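Local structure of cellulose biosynthesis protein BcsG (Salmonella typhimurium LT2, 5OLT) at residues W33-Y38 against T351-E356; Q21-P25 against I363-G367; T27-N31 against R372-W378; G103-R108 against H119-Y123; G98-S102 against R282-S286. The protein is required for cellulose biosynthesis and, in this extramembrane domain, has an alkaline phosphatase-like fold with a zinc site that probably serves phosphoethanolamine transfer to cellulose. The contacts are given in a common frame with arbitrary orientation. Numbering follows the deposited sequence.

Interaction 1 of 5, residues W33-Y38 against T351-E356; sequences WLNTFY and TAPVSE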
# COMPACT_ATOMS: atom_id res chain seq x y z
N TRP A 33 -2.56 -24.77 -6.35
CA TRP A 33 -3.09 -23.44 -6.61
C TRP A 33 -2.06 -22.36 -6.25
O TRP A 33 -1.85 -21.41 -7.04
CB TRP A 33 -4.42 -23.21 -5.87
CG TRP A 33 -5.00 -21.88 -6.22
CD1 TRP A 33 -5.82 -21.59 -7.26
CD2 TRP A 33 -4.71 -20.62 -5.58
NE1 TRP A 33 -6.07 -20.25 -7.32
CE2 TRP A 33 -5.40 -19.63 -6.29
CE3 TRP A 33 -3.94 -20.25 -4.45
CZ2 TRP A 33 -5.35 -18.27 -5.92
CZ3 TRP A 33 -3.87 -18.90 -4.10
CH2 TRP A 33 -4.57 -17.93 -4.83
N LEU A 34 -1.42 -22.51 -5.09
CA LEU A 34 -0.43 -21.52 -4.69
C LEU A 34 0.75 -21.44 -5.67
O LEU A 34 1.21 -20.36 -6.01
CB LEU A 34 0.03 -21.76 -3.26
CG LEU A 34 1.01 -20.72 -2.65
CD1 LEU A 34 0.31 -19.35 -2.47
CD2 LEU A 34 1.56 -21.20 -1.33
N ASN A 35 1.25 -22.62 -6.09
CA ASN A 35 2.31 -22.61 -7.07
C ASN A 35 1.87 -21.97 -8.39
O ASN A 35 2.65 -21.25 -9.02
CB ASN A 35 2.86 -24.03 -7.28
CG ASN A 35 3.94 -24.39 -6.28
OD1 ASN A 35 4.82 -23.58 -5.98
ND2 ASN A 35 3.85 -25.58 -5.71
N THR A 36 0.60 -22.19 -8.77
CA THR A 36 0.01 -21.58 -9.98
C THR A 36 -0.05 -20.05 -9.83
O THR A 36 0.30 -19.32 -10.75
CB THR A 36 -1.36 -22.18 -10.28
OG1 THR A 36 -1.17 -23.57 -10.48
CG2 THR A 36 -1.97 -21.57 -11.54
N PHE A 37 -0.44 -19.60 -8.63
CA PHE A 37 -0.43 -18.18 -8.32
C PHE A 37 0.99 -17.60 -8.43
O PHE A 37 1.19 -16.58 -9.09
CB PHE A 37 -1.03 -17.98 -6.91
CG PHE A 37 -0.86 -16.57 -6.33
CD1 PHE A 37 -1.75 -15.55 -6.65
CD2 PHE A 37 0.19 -16.30 -5.46
CE1 PHE A 37 -1.60 -14.27 -6.11
CE2 PHE A 37 0.37 -15.02 -4.94
CZ PHE A 37 -0.54 -14.01 -5.24
N TYR A 38 1.99 -18.26 -7.84
CA TYR A 38 3.34 -17.73 -7.91
C TYR A 38 3.81 -17.64 -9.36
O TYR A 38 4.45 -16.67 -9.73
CB TYR A 38 4.33 -18.61 -7.14
CG TYR A 38 4.23 -18.58 -5.63
CD1 TYR A 38 3.88 -17.40 -4.92
CD2 TYR A 38 4.52 -19.73 -4.88
CE1 TYR A 38 3.84 -17.41 -3.51
CE2 TYR A 38 4.47 -19.74 -3.50
CZ TYR A 38 4.15 -18.59 -2.82
OH TYR A 38 4.12 -18.62 -1.45
N THR A 351 -5.51 -9.04 -8.00
CA THR A 351 -4.55 -9.95 -7.38
C THR A 351 -5.30 -10.73 -6.33
O THR A 351 -6.04 -10.15 -5.51
CB THR A 351 -3.39 -9.16 -6.72
OG1 THR A 351 -2.78 -8.30 -7.70
CG2 THR A 351 -2.34 -10.12 -6.15
N ALA A 352 -5.14 -12.05 -6.35
CA ALA A 352 -5.78 -12.88 -5.32
C ALA A 352 -5.21 -12.50 -3.94
O ALA A 352 -4.02 -12.11 -3.84
CB ALA A 352 -5.57 -14.37 -5.62
N PRO A 353 -6.05 -12.61 -2.89
CA PRO A 353 -5.60 -12.25 -1.53
C PRO A 353 -4.79 -13.36 -0.88
O PRO A 353 -5.30 -14.19 -0.17
CB PRO A 353 -6.91 -11.98 -0.78
CG PRO A 353 -7.86 -12.90 -1.45
CD PRO A 353 -7.51 -12.81 -2.93
N VAL A 354 -3.53 -13.37 -1.20
CA VAL A 354 -2.57 -14.31 -0.63
C VAL A 354 -1.67 -13.50 0.28
O VAL A 354 -1.19 -12.43 -0.11
CB VAL A 354 -1.73 -14.94 -1.76
CG1 VAL A 354 -0.59 -15.79 -1.17
CG2 VAL A 354 -2.64 -15.75 -2.70
N SER A 355 -1.44 -13.99 1.49
CA SER A 355 -0.59 -13.26 2.43
C SER A 355 0.39 -14.21 3.09
O SER A 355 0.07 -15.39 3.32
CB SER A 355 -1.44 -12.60 3.53
OG SER A 355 -2.38 -11.72 2.94
N GLU A 356 1.58 -13.69 3.37
CA GLU A 356 2.62 -14.53 3.95
C GLU A 356 3.47 -13.82 4.90
O GLU A 356 3.73 -12.62 4.75
CB GLU A 356 3.61 -15.02 2.86
CG GLU A 356 3.01 -15.59 1.65
CD GLU A 356 4.01 -16.26 0.75
OE1 GLU A 356 5.15 -16.68 1.17
OE2 GLU A 356 3.59 -16.38 -0.40

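Interaction 2 of 5, residues Q21-P25 against I363-G367; sequences QTAPP and IQYQG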
# COMPACT_ATOMS: atom_id res chain seq x y z
N GLN A 21 -10.18 -21.67 -9.15
CA GLN A 21 -10.24 -22.52 -7.96
C GLN A 21 -11.37 -23.51 -8.04
O GLN A 21 -12.15 -23.68 -7.09
CB GLN A 21 -10.41 -21.67 -6.68
CG GLN A 21 -9.28 -20.69 -6.50
CD GLN A 21 -9.45 -19.83 -5.27
OE1 GLN A 21 -10.57 -19.55 -4.80
NE2 GLN A 21 -8.32 -19.45 -4.70
N THR A 22 -11.48 -24.18 -9.17
CA THR A 22 -12.57 -25.15 -9.32
C THR A 22 -12.28 -26.50 -8.66
O THR A 22 -13.21 -27.16 -8.23
CB THR A 22 -12.95 -25.38 -10.79
OG1 THR A 22 -11.78 -25.77 -11.50
CG2 THR A 22 -13.53 -24.11 -11.40
N ALA A 23 -11.00 -26.89 -8.56
CA ALA A 23 -10.65 -28.18 -7.91
C ALA A 23 -11.08 -28.23 -6.43
O ALA A 23 -11.08 -27.16 -5.75
CB ALA A 23 -9.16 -28.45 -8.03
N PRO A 24 -11.41 -29.42 -5.89
CA PRO A 24 -11.81 -29.49 -4.47
C PRO A 24 -10.68 -29.07 -3.53
O PRO A 24 -9.51 -29.27 -3.87
CB PRO A 24 -12.22 -30.95 -4.28
CG PRO A 24 -12.55 -31.41 -5.65
CD PRO A 24 -11.54 -30.76 -6.53
N PRO A 25 -11.02 -28.45 -2.38
CA PRO A 25 -10.00 -27.90 -1.49
C PRO A 25 -9.14 -28.90 -0.65
O PRO A 25 -9.06 -28.80 0.57
CB PRO A 25 -10.81 -26.97 -0.58
CG PRO A 25 -12.17 -27.60 -0.54
CD PRO A 25 -12.38 -28.09 -1.94
N ILE A 363 -4.51 -18.04 2.38
CA ILE A 363 -5.22 -17.83 1.10
C ILE A 363 -6.72 -17.90 1.32
O ILE A 363 -7.19 -18.39 2.35
CB ILE A 363 -4.81 -18.85 -0.00
CG1 ILE A 363 -5.33 -20.27 0.33
CG2 ILE A 363 -3.28 -18.82 -0.17
CD1 ILE A 363 -5.02 -21.33 -0.74
N GLN A 364 -7.46 -17.38 0.34
CA GLN A 364 -8.89 -17.61 0.22
C GLN A 364 -9.09 -18.61 -0.89
O GLN A 364 -8.58 -18.42 -1.98
CB GLN A 364 -9.64 -16.32 -0.10
CG GLN A 364 -9.58 -15.28 1.00
CD GLN A 364 -10.60 -15.50 2.10
OE1 GLN A 364 -11.47 -16.35 1.99
NE2 GLN A 364 -10.50 -14.71 3.13
N TYR A 365 -9.82 -19.68 -0.62
CA TYR A 365 -10.02 -20.72 -1.66
C TYR A 365 -11.49 -21.06 -1.63
O TYR A 365 -12.01 -21.46 -0.58
CB TYR A 365 -9.16 -21.97 -1.38
CG TYR A 365 -9.13 -22.91 -2.57
CD1 TYR A 365 -10.16 -23.84 -2.75
CD2 TYR A 365 -8.09 -22.84 -3.52
CE1 TYR A 365 -10.17 -24.69 -3.86
CE2 TYR A 365 -8.11 -23.66 -4.65
CZ TYR A 365 -9.14 -24.59 -4.80
OH TYR A 365 -9.14 -25.42 -5.91
N GLN A 366 -12.16 -20.86 -2.77
CA GLN A 366 -13.61 -20.97 -2.89
C GLN A 366 -14.31 -20.20 -1.77
O GLN A 366 -15.25 -20.69 -1.13
CB GLN A 366 -14.05 -22.44 -2.95
CG GLN A 366 -13.56 -23.11 -4.22
CD GLN A 366 -13.89 -24.58 -4.29
OE1 GLN A 366 -14.54 -25.12 -3.41
NE2 GLN A 366 -13.45 -25.23 -5.35
N GLY A 367 -13.77 -19.01 -1.50
CA GLY A 367 -14.39 -18.05 -0.58
C GLY A 367 -14.15 -18.31 0.89
O GLY A 367 -14.75 -17.63 1.72
O HOH W 1 -11.66 -17.59 -3.13

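Interaction 3 of 5, residues T27-N31 against R372-W378; sequences TANLN and RLNGGDW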
# COMPACT_ATOMS: atom_id res chain seq x y z
N THR A 27 -5.34 -30.57 0.42
CA THR A 27 -3.98 -30.01 0.57
C THR A 27 -3.23 -29.97 -0.78
O THR A 27 -2.60 -28.96 -1.12
CB THR A 27 -3.19 -30.69 1.72
OG1 THR A 27 -3.63 -30.14 2.96
CG2 THR A 27 -1.69 -30.44 1.62
N ALA A 28 -3.30 -31.06 -1.55
CA ALA A 28 -2.60 -31.09 -2.82
C ALA A 28 -3.10 -30.00 -3.77
O ALA A 28 -2.30 -29.32 -4.41
CB ALA A 28 -2.71 -32.48 -3.49
N ASN A 29 -4.41 -29.81 -3.84
CA ASN A 29 -4.98 -28.80 -4.75
C ASN A 29 -4.67 -27.38 -4.29
O ASN A 29 -4.45 -26.52 -5.13
CB ASN A 29 -6.47 -28.98 -4.99
CG ASN A 29 -6.76 -30.21 -5.84
OD1 ASN A 29 -7.86 -30.78 -5.76
ND2 ASN A 29 -5.80 -30.63 -6.63
N LEU A 30 -4.67 -27.14 -2.97
CA LEU A 30 -4.36 -25.79 -2.49
C LEU A 30 -2.87 -25.52 -2.68
O LEU A 30 -2.51 -24.41 -3.09
CB LEU A 30 -4.77 -25.62 -1.02
CG LEU A 30 -6.22 -25.12 -0.81
CD1 LEU A 30 -7.30 -25.96 -1.43
CD2 LEU A 30 -6.42 -25.03 0.70
N ASN A 31 -2.01 -26.53 -2.47
CA ASN A 31 -0.58 -26.37 -2.76
C ASN A 31 -0.37 -26.05 -4.25
O ASN A 31 0.39 -25.14 -4.63
CB ASN A 31 0.19 -27.67 -2.41
CG ASN A 31 0.52 -27.80 -0.95
OD1 ASN A 31 0.44 -26.83 -0.17
ND2 ASN A 31 0.95 -28.98 -0.55
N ARG A 372 -1.48 -22.32 5.86
CA ARG A 372 -0.44 -23.36 5.79
C ARG A 372 0.74 -22.92 6.62
O ARG A 372 1.32 -21.85 6.40
CB ARG A 372 0.03 -23.55 4.35
CG ARG A 372 0.91 -24.79 4.24
CD ARG A 372 1.37 -25.03 2.81
NE ARG A 372 2.32 -24.01 2.39
CZ ARG A 372 2.73 -23.85 1.14
NH1 ARG A 372 2.22 -24.62 0.15
NH2 ARG A 372 3.64 -22.91 0.87
N LEU A 373 1.05 -23.74 7.62
CA LEU A 373 2.19 -23.47 8.50
C LEU A 373 3.40 -24.23 7.97
O LEU A 373 3.36 -25.46 7.83
CB LEU A 373 1.80 -23.86 9.94
CG LEU A 373 0.51 -23.18 10.46
CD1 LEU A 373 0.07 -23.74 11.78
CD2 LEU A 373 0.68 -21.65 10.53
N ASN A 374 4.45 -23.49 7.60
CA ASN A 374 5.76 -24.01 7.23
C ASN A 374 5.72 -25.05 6.16
O ASN A 374 6.48 -26.03 6.21
CB ASN A 374 6.50 -24.56 8.48
CG ASN A 374 6.67 -23.49 9.57
OD1 ASN A 374 7.33 -22.46 9.32
ND2 ASN A 374 6.09 -23.72 10.77
N GLY A 375 4.83 -24.88 5.18
CA GLY A 375 4.83 -25.80 4.05
C GLY A 375 4.12 -27.13 4.31
O GLY A 375 4.07 -27.96 3.40
N GLY A 376 3.54 -27.29 5.51
CA GLY A 376 2.72 -28.45 5.89
C GLY A 376 1.33 -28.52 5.23
O GLY A 376 1.13 -27.94 4.16
N ASP A 377 0.40 -29.25 5.84
CA ASP A 377 -1.00 -29.39 5.34
C ASP A 377 -1.81 -28.13 5.60
O ASP A 377 -1.74 -27.56 6.69
CB ASP A 377 -1.75 -30.52 6.06
CG ASP A 377 -1.25 -31.92 5.70
OD1 ASP A 377 -0.88 -32.20 4.53
OD2 ASP A 377 -1.27 -32.76 6.62
N TRP A 378 -2.63 -27.74 4.63
CA TRP A 378 -3.56 -26.62 4.82
C TRP A 378 -4.63 -26.96 5.83
O TRP A 378 -5.12 -28.11 5.90
CB TRP A 378 -4.23 -26.22 3.50
CG TRP A 378 -3.26 -25.68 2.51
CD1 TRP A 378 -2.56 -26.40 1.58
CD2 TRP A 378 -2.91 -24.30 2.28
NE1 TRP A 378 -1.76 -25.58 0.84
CE2 TRP A 378 -1.95 -24.28 1.24
CE3 TRP A 378 -3.27 -23.09 2.90
CZ2 TRP A 378 -1.36 -23.10 0.78
CZ3 TRP A 378 -2.68 -21.92 2.46
CH2 TRP A 378 -1.75 -21.92 1.38
O HOH W 2 -6.99 -29.31 3.35
O HOH W 3 2.59 -24.84 -2.71
O HOH W 4 2.04 -29.32 2.14

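Interaction 4 of 5, residues G103-R108 against H119-Y123; sequences GPAAIR and HTRLY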
# COMPACT_ATOMS: atom_id res chain seq x y z
N GLY A 103 8.29 -4.93 8.00
CA GLY A 103 9.39 -4.98 7.04
C GLY A 103 8.97 -5.57 5.71
O GLY A 103 9.13 -4.93 4.66
N PRO A 104 8.36 -6.76 5.73
CA PRO A 104 7.93 -7.34 4.46
C PRO A 104 6.87 -6.48 3.77
O PRO A 104 6.86 -6.44 2.54
CB PRO A 104 7.34 -8.68 4.87
CG PRO A 104 7.76 -8.93 6.25
CD PRO A 104 8.30 -7.70 6.87
N ALA A 105 5.99 -5.80 4.53
CA ALA A 105 5.01 -4.93 3.89
C ALA A 105 5.66 -3.82 3.11
O ALA A 105 5.23 -3.51 1.98
CB ALA A 105 4.07 -4.35 4.92
N ALA A 106 6.65 -3.19 3.72
CA ALA A 106 7.33 -2.07 3.06
C ALA A 106 8.08 -2.56 1.82
O ALA A 106 8.04 -1.91 0.76
CB ALA A 106 8.28 -1.40 4.02
N ILE A 107 8.75 -3.72 1.91
CA ILE A 107 9.44 -4.26 0.76
C ILE A 107 8.44 -4.58 -0.37
O ILE A 107 8.71 -4.28 -1.53
CB ILE A 107 10.24 -5.53 1.13
CG1 ILE A 107 11.29 -5.21 2.22
CG2 ILE A 107 10.98 -6.06 -0.10
CD1 ILE A 107 11.82 -6.48 2.86
N ARG A 108 7.29 -5.18 -0.03
CA ARG A 108 6.29 -5.49 -1.05
C ARG A 108 5.83 -4.21 -1.76
O ARG A 108 5.68 -4.19 -2.97
CB ARG A 108 5.12 -6.24 -0.43
CG ARG A 108 5.48 -7.67 -0.04
CD ARG A 108 4.30 -8.44 0.55
NE ARG A 108 4.68 -9.83 0.85
CZ ARG A 108 4.85 -10.78 -0.07
NH1 ARG A 108 4.59 -10.56 -1.37
NH2 ARG A 108 5.30 -12.00 0.31
N HIS A 119 7.32 -15.01 0.21
CA HIS A 119 8.08 -14.37 1.23
C HIS A 119 9.61 -14.55 1.03
O HIS A 119 10.36 -13.59 1.19
CB HIS A 119 7.63 -14.85 2.61
CG HIS A 119 8.33 -14.15 3.72
ND1 HIS A 119 7.87 -12.97 4.26
CD2 HIS A 119 9.46 -14.46 4.39
CE1 HIS A 119 8.67 -12.59 5.24
NE2 HIS A 119 9.65 -13.48 5.34
N THR A 120 10.01 -15.78 0.70
CA THR A 120 11.41 -16.11 0.43
C THR A 120 12.01 -15.12 -0.60
O THR A 120 13.07 -14.53 -0.35
CB THR A 120 11.58 -17.57 -0.05
OG1 THR A 120 10.99 -18.48 0.89
CG2 THR A 120 13.06 -17.93 -0.20
N ARG A 121 11.28 -14.94 -1.71
CA ARG A 121 11.73 -14.11 -2.85
C ARG A 121 11.86 -12.63 -2.44
O ARG A 121 12.66 -11.85 -3.02
CB ARG A 121 10.79 -14.28 -4.06
CG ARG A 121 11.04 -15.37 -5.09
CD ARG A 121 10.95 -14.79 -6.56
NE ARG A 121 9.58 -14.49 -7.06
CZ ARG A 121 9.16 -13.39 -7.70
NH1 ARG A 121 10.00 -12.39 -8.01
NH2 ARG A 121 7.86 -13.29 -8.09
N LEU A 122 11.10 -12.20 -1.43
CA LEU A 122 11.28 -10.80 -0.94
C LEU A 122 12.64 -10.42 -0.45
O LEU A 122 13.01 -9.23 -0.43
CB LEU A 122 10.40 -10.48 0.28
CG LEU A 122 9.00 -10.13 0.04
CD1 LEU A 122 8.38 -9.79 1.39
CD2 LEU A 122 8.81 -9.02 -0.98
N TYR A 123 13.37 -11.43 0.04
CA TYR A 123 14.64 -11.19 0.69
C TYR A 123 15.85 -11.46 -0.21
O TYR A 123 16.99 -11.49 0.26
CB TYR A 123 14.68 -11.91 2.06
CG TYR A 123 13.76 -11.19 3.01
CD1 TYR A 123 14.23 -10.09 3.75
CD2 TYR A 123 12.41 -11.55 3.13
CE1 TYR A 123 13.37 -9.38 4.58
CE2 TYR A 123 11.57 -10.84 3.96
CZ TYR A 123 12.04 -9.77 4.69
OH TYR A 123 11.20 -9.06 5.53
O HOH W 5 5.68 -11.62 3.07

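Interaction 5 of 5, residues G98-S102 against R282-S286; sequences GTSYS and RDIPS. With ZN (zinc ion), chain B; CIT (citric acid), chain D.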
# COMPACT_ATOMS: atom_id res chain seq x y z
N GLY A 98 -0.74 -8.45 1.84
CA GLY A 98 0.20 -9.53 1.53
C GLY A 98 1.00 -10.08 2.70
O GLY A 98 1.76 -11.02 2.48
N THR A 99 0.86 -9.48 3.89
CA THR A 99 1.69 -9.85 5.06
C THR A 99 1.17 -9.14 6.26
O THR A 99 0.35 -8.18 6.13
CB THR A 99 3.17 -9.45 4.80
OG1 THR A 99 3.97 -9.85 5.92
CG2 THR A 99 3.31 -7.94 4.58
N SER A 100 1.58 -9.60 7.44
CA SER A 100 1.18 -8.90 8.66
C SER A 100 2.34 -8.29 9.43
O SER A 100 2.12 -7.83 10.56
CB SER A 100 0.32 -9.77 9.54
OG SER A 100 0.97 -10.98 9.88
N TYR A 101 3.53 -8.22 8.81
CA TYR A 101 4.70 -7.60 9.45
C TYR A 101 5.18 -6.39 8.67
O TYR A 101 5.02 -6.33 7.45
CB TYR A 101 5.85 -8.62 9.56
CG TYR A 101 5.60 -9.80 10.50
CD1 TYR A 101 4.88 -9.65 11.69
CD2 TYR A 101 6.18 -11.02 10.23
CE1 TYR A 101 4.70 -10.74 12.57
CE2 TYR A 101 6.05 -12.10 11.10
CZ TYR A 101 5.30 -11.95 12.26
OH TYR A 101 5.19 -13.07 13.10
N SER A 102 5.78 -5.43 9.39
CA SER A 102 6.11 -4.15 8.79
C SER A 102 7.19 -4.21 7.72
O SER A 102 7.03 -3.62 6.64
CB SER A 102 6.59 -3.18 9.88
OG SER A 102 5.64 -3.05 10.92
N ARG A 282 -0.47 -10.87 15.69
CA ARG A 282 -0.64 -10.84 14.21
C ARG A 282 0.43 -11.70 13.53
O ARG A 282 0.91 -11.38 12.46
CB ARG A 282 -0.72 -9.39 13.69
CG ARG A 282 0.41 -8.51 14.15
CD ARG A 282 0.28 -7.14 13.50
NE ARG A 282 1.13 -6.18 14.20
CZ ARG A 282 2.41 -5.91 13.92
NH1 ARG A 282 3.05 -6.49 12.91
NH2 ARG A 282 3.07 -5.05 14.72
N ASP A 283 0.80 -12.82 14.15
CA ASP A 283 1.80 -13.70 13.52
C ASP A 283 1.26 -14.48 12.35
O ASP A 283 2.04 -14.94 11.50
CB ASP A 283 2.43 -14.62 14.58
CG ASP A 283 3.12 -13.79 15.65
OD1 ASP A 283 3.99 -12.92 15.30
OD2 ASP A 283 2.72 -13.90 16.80
N ILE A 284 -0.06 -14.66 12.30
CA ILE A 284 -0.72 -15.26 11.14
C ILE A 284 -1.40 -14.13 10.37
O ILE A 284 -2.18 -13.37 10.94
CB ILE A 284 -1.72 -16.35 11.54
CG1 ILE A 284 -1.01 -17.47 12.36
CG2 ILE A 284 -2.43 -16.91 10.32
CD1 ILE A 284 0.10 -18.19 11.59
N PRO A 285 -1.09 -13.99 9.07
CA PRO A 285 -1.63 -12.82 8.30
C PRO A 285 -3.05 -13.11 7.82
O PRO A 285 -3.30 -13.45 6.65
CB PRO A 285 -0.61 -12.67 7.18
CG PRO A 285 -0.17 -14.09 6.91
CD PRO A 285 -0.11 -14.77 8.27
N SER A 286 -3.98 -13.04 8.77
CA SER A 286 -5.38 -13.33 8.51
C SER A 286 -6.02 -12.30 7.59
O SER A 286 -5.51 -11.18 7.46
CB SER A 286 -6.12 -13.34 9.84
OG SER A 286 -6.20 -12.00 10.31
ZN ZN B . 3.80 -2.27 10.82
C1 CIT D . 8.77 -7.16 11.21
O1 CIT D . 8.69 -6.05 10.66
O2 CIT D . 9.42 -8.07 10.65
C2 CIT D . 8.10 -7.46 12.56
C3 CIT D . 7.68 -6.28 13.46
O7 CIT D . 8.77 -5.45 13.88
C4 CIT D . 7.05 -6.88 14.74
C5 CIT D . 6.60 -5.87 15.78
O3 CIT D . 5.97 -4.87 15.42
O4 CIT D . 6.81 -6.08 17.01
C6 CIT D . 6.72 -5.35 12.76
O5 CIT D . 6.94 -4.09 12.71
O6 CIT D . 5.71 -5.87 12.25
O HOH W 6 4.36 -3.41 12.97

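Interaction 1 of 5, residues W33-Y38 against T351-E356
Val-354 is the bump of this contact, and three side chains of one helix face form the hollow that takes it. Its CG2 methyl sits over the face of the Phe-37 ring, 3.7 Å from the centroid and 9° off the ring normal, a CH-pi contact. The same CG2 is 3.6 Å from Trp-33 CH2, and Val-354 CG1 lies 3.9 Å from Leu-34 CD1. A smaller bump, the Ala-352 methyl, fits between two rings: its CB is 3.8 Å from Trp-33 CH2 and 4.0 Å from Phe-37 CE1. The indole meets both residues with its edge. Between them Pro-353, the centre of an inverse gamma turn, points away from the helix. Thr-351 CG2 closes the Phe-37 edge, 4.2 Å from CE1. One strong polar bond stands beside this apolar fit: Tyr-38 OH donates to Glu-356 OE2 at 2.5 Å. Glu-356 OE1 accepts from His-119 N, so the carboxylate links helix 27-42 to the turn at 119-122. Helix 27-42 lies against the chain entering strand 355-357, an edge strand of the four-stranded antiparallel sheet, and Trp-33 and Leu-34 also touch the next strand, 360-365.

Interaction 2 of 5, residues Q21-P25 against I363-G367
Four direct hydrogen bonds hold these segments together, and Gln-21 takes part in three. Its amide reads the backbone at the end of the strand: Gln-21 NE2 donates to Gln-364 O at 2.9 Å, and Gln-366 N donates to Gln-21 OE1 at 2.9 Å. Gln-366 answers with its own amide, NE2 giving a nearly straight bond to Gln-21 O at 2.7 Å. The fourth bond runs from Tyr-365 OH to Ala-23 O, 2.6 Å. A water extends the set, donating to Gln-21 OE1 at 2.8 Å and accepting from Gly-367 N at 3.0 Å. Gln-366 and Gly-367 form the tight connection of a beta hairpin, between strands 360-365 and 368-373 of the antiparallel sheet. Both have positive phi, as fits a sharp reversal. The N-terminal chain thus wraps over the tip of this hairpin just before helix 27-42 starts. Packing surrounds the polar centre. Gln-21 CB rests over the face of the Tyr-365 ring, 3.9 Å from the centroid, in a CH-pi contact. Pro-25 CB touches Tyr-365 CD1 at 3.9 Å. Trp-33 of the helix meets the same tyrosine ring edge-to-face, and Leu-30 also packs on it.

Interaction 3 of 5, residues T27-N31 against R372-W378
Leu-30 lies over one face of the Trp-378 indole. Leu-30 CB is 3.6 Å from the centroid of the Trp-378 five-membered ring, 14° off the normal, a CH-pi contact, and 3.5 Å from Trp-378 CD1. The motif opposite is a beta hairpin: strand 368-373 ends in a type I' turn from Leu-373 to Gly-376, closed by Gly-376 N to Leu-373 O at 3.0 Å, and the chain comes back toward strand 379-380. The first turn of helix 27-42 packs on the return. Gly-375 suits its place in the turn, because at its backbone angles a CB would jam against the carbonyl O of Asn-374.

Asn-31 is the polar centre. Its OD1 accepts two bonds, from Trp-378 NE1 at 2.7 Å and from Arg-372 NH1 at 2.9 Å. One amide oxygen thereby links the two sides of the hairpin to the helix. Thr-27, at the start of the helix, points toward the hairpin. Its OG1 takes a weak bond from Trp-378 N at 3.1 Å, and its CG2 is 3.5 Å from Asp-377 OD1. Trp-378 also packs on Val-361, Ile-363 and Tyr-370 of the sheet. Two waters bridge the segments around Asn-31. One donates to Asn-31 O and accepts from Arg-372 NH1, both at 2.9 Å. The other accepts from Asn-31 ND2 at 2.9 Å and donates to Gly-376 O at 2.6 Å.

Interaction 4 of 5, residues G103-R108 against H119-Y123
Gly-103, in the first turn of helix 102-110, begins the contact lightly, with its C 4.1 Å from Tyr-123 OH. Its backbone N donates to the citrate bound beside the zinc site. The turn 119-122 packs on this helix, which starts at the zinc ligand Ser-102. Pro-104 makes three contacts. Its CB meets Leu-122 CD1 at 3.8 Å, its CG lies at the edge of the His-119 ring, 3.9 Å from CE1, and its CD is 3.5 Å from Tyr-123 OH. Ala-106 packs on helix 156-162. One turn after Pro-104, Ile-107 points toward the short helical turn 119-122: its CG2 touches Leu-122 CD2 at 3.8 Å and its CD1 touches Tyr-123 CE1 at 3.7 Å. Arg-108 completes the surface. Its CG is 3.7 Å from Leu-122 CD2, and Leu-122 CD1 lies over one face of its guanidinium. Leu-122 is thus enclosed by Pro-104, Ile-107 and Arg-108.

Several polar ends find partners outside: Arg-108 NH1 bonds to Pro-117 O, and Tyr-123 OH bonds to Glu-159. Across the contact, Arg-108 NH2 and His-119 ND1 share a water, each at 2.8 Å. The direct contact is therefore mainly apolar packing, with water joining its polar rim.

Interaction 5 of 5, residues G98-S102 against R282-S286
A very short hydrogen bond marks this contact: Ser-102 OG, which binds zinc at 2.0 Å, donates to citrate O5 at 2.4 Å. Cys-67, Glu-266 and His-267 complete the protein ligands. In the alkaline phosphatase family a serine or threonine at the start of a helix is the usual nucleophile. Ser-102 sits likewise in the first turn of helix 102-110, after Tyr-101 at the N-cap, consistent with that role. The citrate probably comes from the crystallisation liquor. Ser-102 N donates to citrate O6 at 2.9 Å.

Arg-282 brings the other loop into the pocket. Its NH1 donates to Ser-100 O at 2.9 Å and to citrate O6 at 2.8 Å, and NH2 reaches citrate O3 at 3.0 Å. The arginine therefore ties the ligand to the backbone two residues before Ser-102. Ser-100 OG donates back to Arg-282 O at 2.6 Å. It also packs on Pro-285, the centre of an inverse gamma turn, with OG 3.6 Å from Pro-285 CB. Asn-357, from strand 355-357, bonds to Thr-99, Ser-100 and Asp-283 and so bonds to both loops. At the outer edge, Tyr-101 OH donates to Asp-283 OD1 at 2.5 Å.

In the fold
From the N terminus, residues 21-25 and then helix 27-42 meet the C-terminal four-stranded sheet. Interactions 2, 3 and 1 close loops of more than 300 residues there. Interaction 1 is nested inside the loops of both others, while interactions 2 and 3 cross. Further along, the loop after strand 90-96 of the large mixed sheet pairs with 282-286 in interaction 5, which lies inside the loops of interactions 1, 2 and 3. Interaction 4, a short local closure, is nested inside all four. The two groups join at Glu-356, whose side chain reaches His-119 and whose backbone bonds Gly-98. Leu-373 also touches Ile-284. The C-terminal sheet thus connects the N-terminal helix with the zinc-site loops.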